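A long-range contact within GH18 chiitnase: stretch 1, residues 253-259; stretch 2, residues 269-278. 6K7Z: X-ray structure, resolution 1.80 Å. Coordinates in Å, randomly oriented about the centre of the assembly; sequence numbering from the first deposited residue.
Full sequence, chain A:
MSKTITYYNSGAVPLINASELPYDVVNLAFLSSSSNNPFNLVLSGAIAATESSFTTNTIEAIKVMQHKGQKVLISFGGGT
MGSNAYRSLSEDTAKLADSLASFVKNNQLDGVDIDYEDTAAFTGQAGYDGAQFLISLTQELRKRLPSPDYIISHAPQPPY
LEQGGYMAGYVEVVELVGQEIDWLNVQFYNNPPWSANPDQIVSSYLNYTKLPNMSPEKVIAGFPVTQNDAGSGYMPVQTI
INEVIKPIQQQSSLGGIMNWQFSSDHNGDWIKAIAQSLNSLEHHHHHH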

# COMPACT_ATOMS: atom_id res chain seq x y z
N SER A 253 -18.17 4.59 8.47
CA SER A 253 -18.03 4.25 7.06
C SER A 253 -16.72 3.49 6.90
O SER A 253 -15.91 3.38 7.83
N LEU A 254 -16.55 2.93 5.70
CA LEU A 254 -15.42 2.08 5.38
C LEU A 254 -14.69 2.70 4.19
O LEU A 254 -15.26 2.81 3.10
N GLY A 255 -13.44 3.10 4.41
CA GLY A 255 -12.68 3.70 3.32
C GLY A 255 -12.48 2.77 2.14
O GLY A 255 -12.48 3.21 0.99
N GLY A 256 -12.30 1.48 2.40
CA GLY A 256 -12.21 0.54 1.31
C GLY A 256 -11.54 -0.76 1.73
O GLY A 256 -11.27 -1.00 2.91
N ILE A 257 -11.28 -1.59 0.71
CA ILE A 257 -10.68 -2.90 0.87
C ILE A 257 -9.51 -3.02 -0.09
O ILE A 257 -9.66 -2.76 -1.29
N MET A 258 -8.36 -3.45 0.43
CA MET A 258 -7.16 -3.73 -0.35
C MET A 258 -6.92 -5.24 -0.34
O MET A 258 -7.35 -5.93 0.59
N ASN A 259 -6.28 -5.77 -1.38
CA ASN A 259 -5.90 -7.17 -1.32
C ASN A 259 -4.47 -7.38 -1.79
O ASN A 259 -3.92 -6.62 -2.60
N ASP A 269 -13.43 -13.20 -9.13
CA ASP A 269 -14.60 -13.48 -8.29
C ASP A 269 -14.49 -12.80 -6.92
O ASP A 269 -15.50 -12.32 -6.39
N TRP A 270 -13.29 -12.79 -6.33
CA TRP A 270 -13.12 -12.18 -5.01
C TRP A 270 -13.45 -10.70 -5.04
O TRP A 270 -14.24 -10.20 -4.22
N ILE A 271 -12.87 -9.97 -6.00
CA ILE A 271 -13.11 -8.52 -6.02
C ILE A 271 -14.55 -8.23 -6.39
O ILE A 271 -15.14 -7.27 -5.88
N LYS A 272 -15.17 -9.05 -7.23
CA LYS A 272 -16.58 -8.83 -7.54
C LYS A 272 -17.45 -8.96 -6.29
O LYS A 272 -18.31 -8.10 -6.04
N ALA A 273 -17.23 -10.00 -5.49
CA ALA A 273 -18.04 -10.18 -4.29
C ALA A 273 -17.76 -9.09 -3.25
O ALA A 273 -18.68 -8.58 -2.60
N ILE A 274 -16.51 -8.71 -3.09
CA ILE A 274 -16.17 -7.69 -2.14
C ILE A 274 -16.75 -6.36 -2.58
O ILE A 274 -17.29 -5.65 -1.80
N ALA A 275 -16.58 -6.04 -3.84
CA ALA A 275 -17.08 -4.76 -4.33
C ALA A 275 -18.59 -4.63 -4.11
O ALA A 275 -19.07 -3.65 -3.65
N GLN A 276 -19.29 -5.69 -4.40
CA GLN A 276 -20.71 -5.74 -4.23
C GLN A 276 -21.08 -5.37 -2.79
O GLN A 276 -22.00 -4.67 -2.54
N SER A 277 -20.31 -5.86 -1.85
CA SER A 277 -20.57 -5.59 -0.46
C SER A 277 -20.27 -4.19 -0.02
O SER A 277 -20.69 -3.79 0.98
N LEU A 278 -19.50 -3.46 -0.79
CA LEU A 278 -19.17 -2.10 -0.48
C LEU A 278 -20.21 -1.12 -0.98
O LEU A 278 -20.90 -1.42 -1.91

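This is a small, almost wholly apolar strand-on-helix contact, in which a few side chains from a β-strand and the loop before it meet one flank of a nearly antiparallel helix without a single hydrogen bond between the two stretches. The axes of strand 256-259 and helix 269-277 approach to 9.5 Å and run at 166°, so residues later in the first stretch meet the beginning of the helix and the loop before the strand meets the end of the second stretch.

The strand follows the alternation rule. Ile257 and Asn259 point toward the helix, while Met258 between them points away. In the second stretch, Trp270, Ile274 and Leu278 point toward the first, an i, i+4, i+8 ladder that places one side chain per turn along the contact.

Ile257 is the hub. With chi1 and chi2 both m, it sets CG2 3.6 Å from Trp270 CH2 and 3.8 Å from Ile274 CG2, while its CG1 lies 4.1 Å from Leu278 CD1. One β-branched residue thus touches all three rungs. Ile274, also m, m, sits across from it, their CA atoms 7.9 Å apart, a spacing that leaves room for both side chains to meet between the backbones.

Trp270 takes chi1 t with chi2 at 100°, which carries its six-membered ring to the strand. Besides Ile257, it meets Asn259, whose ND2 lies 3.5 Å from Trp270 CZ3; the approach to the ring is oblique. Asn259 has chi1 p, and both its OD1 and ND2 are hydrogen-bonded elsewhere in the structure, so this polar group can be buried beside an indole with its needs met. Ile271 starts sideways, and although its end comes nearer, its CD1 stays 4.7 Å from Asn259 ND2.

At the other end, Leu254 (t, p) reaches from the loop to Leu278 (m, t), CD2 to CD2 at 3.6 Å, extending the apolar seam beyond the strand. Gly256 has backbone angles at which a CB would jam against the carbonyl O of Gly255, which alone calls for glycine.

The helix's polar residues stay out of this seam: Asp269, Lys272 and Gln276 are exposed and do not touch the strand stretch. Ser277, chi1 p, instead turns back on its own stretch, its OG donating to Ile274 O at 2.7 Å. The rule to read here is economical: match strand alternation to the helical four-residue repeat, and admit a polar side chain where its hydrogen bonds are supplied elsewhere.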

# COMPACT_ATOMS: atom_id res chain seq x y z
CB SER A 253 -18.09 5.49 6.16
OG SER A 253 -17.19 6.49 6.57
CB LEU A 254 -15.87 0.65 5.07
CG LEU A 254 -14.82 -0.35 4.59
CD1 LEU A 254 -13.60 -0.37 5.53
CD2 LEU A 254 -15.41 -1.75 4.44
CB ILE A 257 -11.69 -4.03 0.60
CG1 ILE A 257 -12.78 -4.03 1.66
CG2 ILE A 257 -10.97 -5.39 0.53
CD1 ILE A 257 -12.28 -4.45 3.05
CB MET A 258 -5.95 -2.99 0.23
CG MET A 258 -4.60 -3.33 -0.43
SD MET A 258 -3.79 -4.73 0.38
CE MET A 258 -3.04 -3.96 1.81
CB ASN A 259 -6.86 -8.09 -2.10
CG ASN A 259 -6.72 -7.96 -3.61
OD1 ASN A 259 -5.66 -8.22 -4.19
ND2 ASN A 259 -7.82 -7.62 -4.26
CB ASP A 269 -14.78 -14.98 -8.10
CG ASP A 269 -15.18 -15.67 -9.37
OD1 ASP A 269 -15.71 -14.99 -10.28
OD2 ASP A 269 -14.97 -16.89 -9.45
CB TRP A 270 -11.69 -12.42 -4.52
CG TRP A 270 -11.37 -12.08 -3.06
CD1 TRP A 270 -11.28 -12.97 -2.03
CD2 TRP A 270 -11.02 -10.80 -2.51
NE1 TRP A 270 -10.93 -12.33 -0.87
CE2 TRP A 270 -10.76 -10.99 -1.14
CE3 TRP A 270 -10.92 -9.51 -3.04
CZ2 TRP A 270 -10.42 -9.95 -0.29
CZ3 TRP A 270 -10.58 -8.47 -2.20
CH2 TRP A 270 -10.33 -8.70 -0.84
CB ILE A 271 -12.11 -7.80 -6.95
CG1 ILE A 271 -12.24 -6.29 -6.79
CG2 ILE A 271 -12.31 -8.19 -8.42
CD1 ILE A 271 -12.05 -5.81 -5.38
CB LYS A 272 -17.03 -9.79 -8.63
CG LYS A 272 -16.50 -9.45 -10.03
CD LYS A 272 -16.95 -10.54 -11.03
CE LYS A 272 -16.12 -10.52 -12.27
NZ LYS A 272 -16.53 -11.58 -13.25
CB ALA A 273 -17.80 -11.57 -3.69
CB ILE A 274 -14.63 -7.57 -1.97
CG1 ILE A 274 -14.14 -8.74 -1.18
CG2 ILE A 274 -14.20 -6.28 -1.32
CD1 ILE A 274 -14.47 -8.67 0.28
CB ALA A 275 -16.68 -4.50 -5.76
CB GLN A 276 -21.18 -7.14 -4.49
CG GLN A 276 -22.68 -7.25 -4.48
CD GLN A 276 -23.36 -6.25 -5.40
OE1 GLN A 276 -23.93 -5.27 -4.94
NE2 GLN A 276 -23.32 -6.52 -6.69
CB SER A 277 -19.83 -6.56 0.42
OG SER A 277 -18.52 -6.16 0.56
CB LEU A 278 -17.79 -1.77 -0.99
CG LEU A 278 -16.68 -2.60 -0.36
CD1 LEU A 278 -15.34 -2.33 -1.01
CD2 LEU A 278 -16.60 -2.30 1.11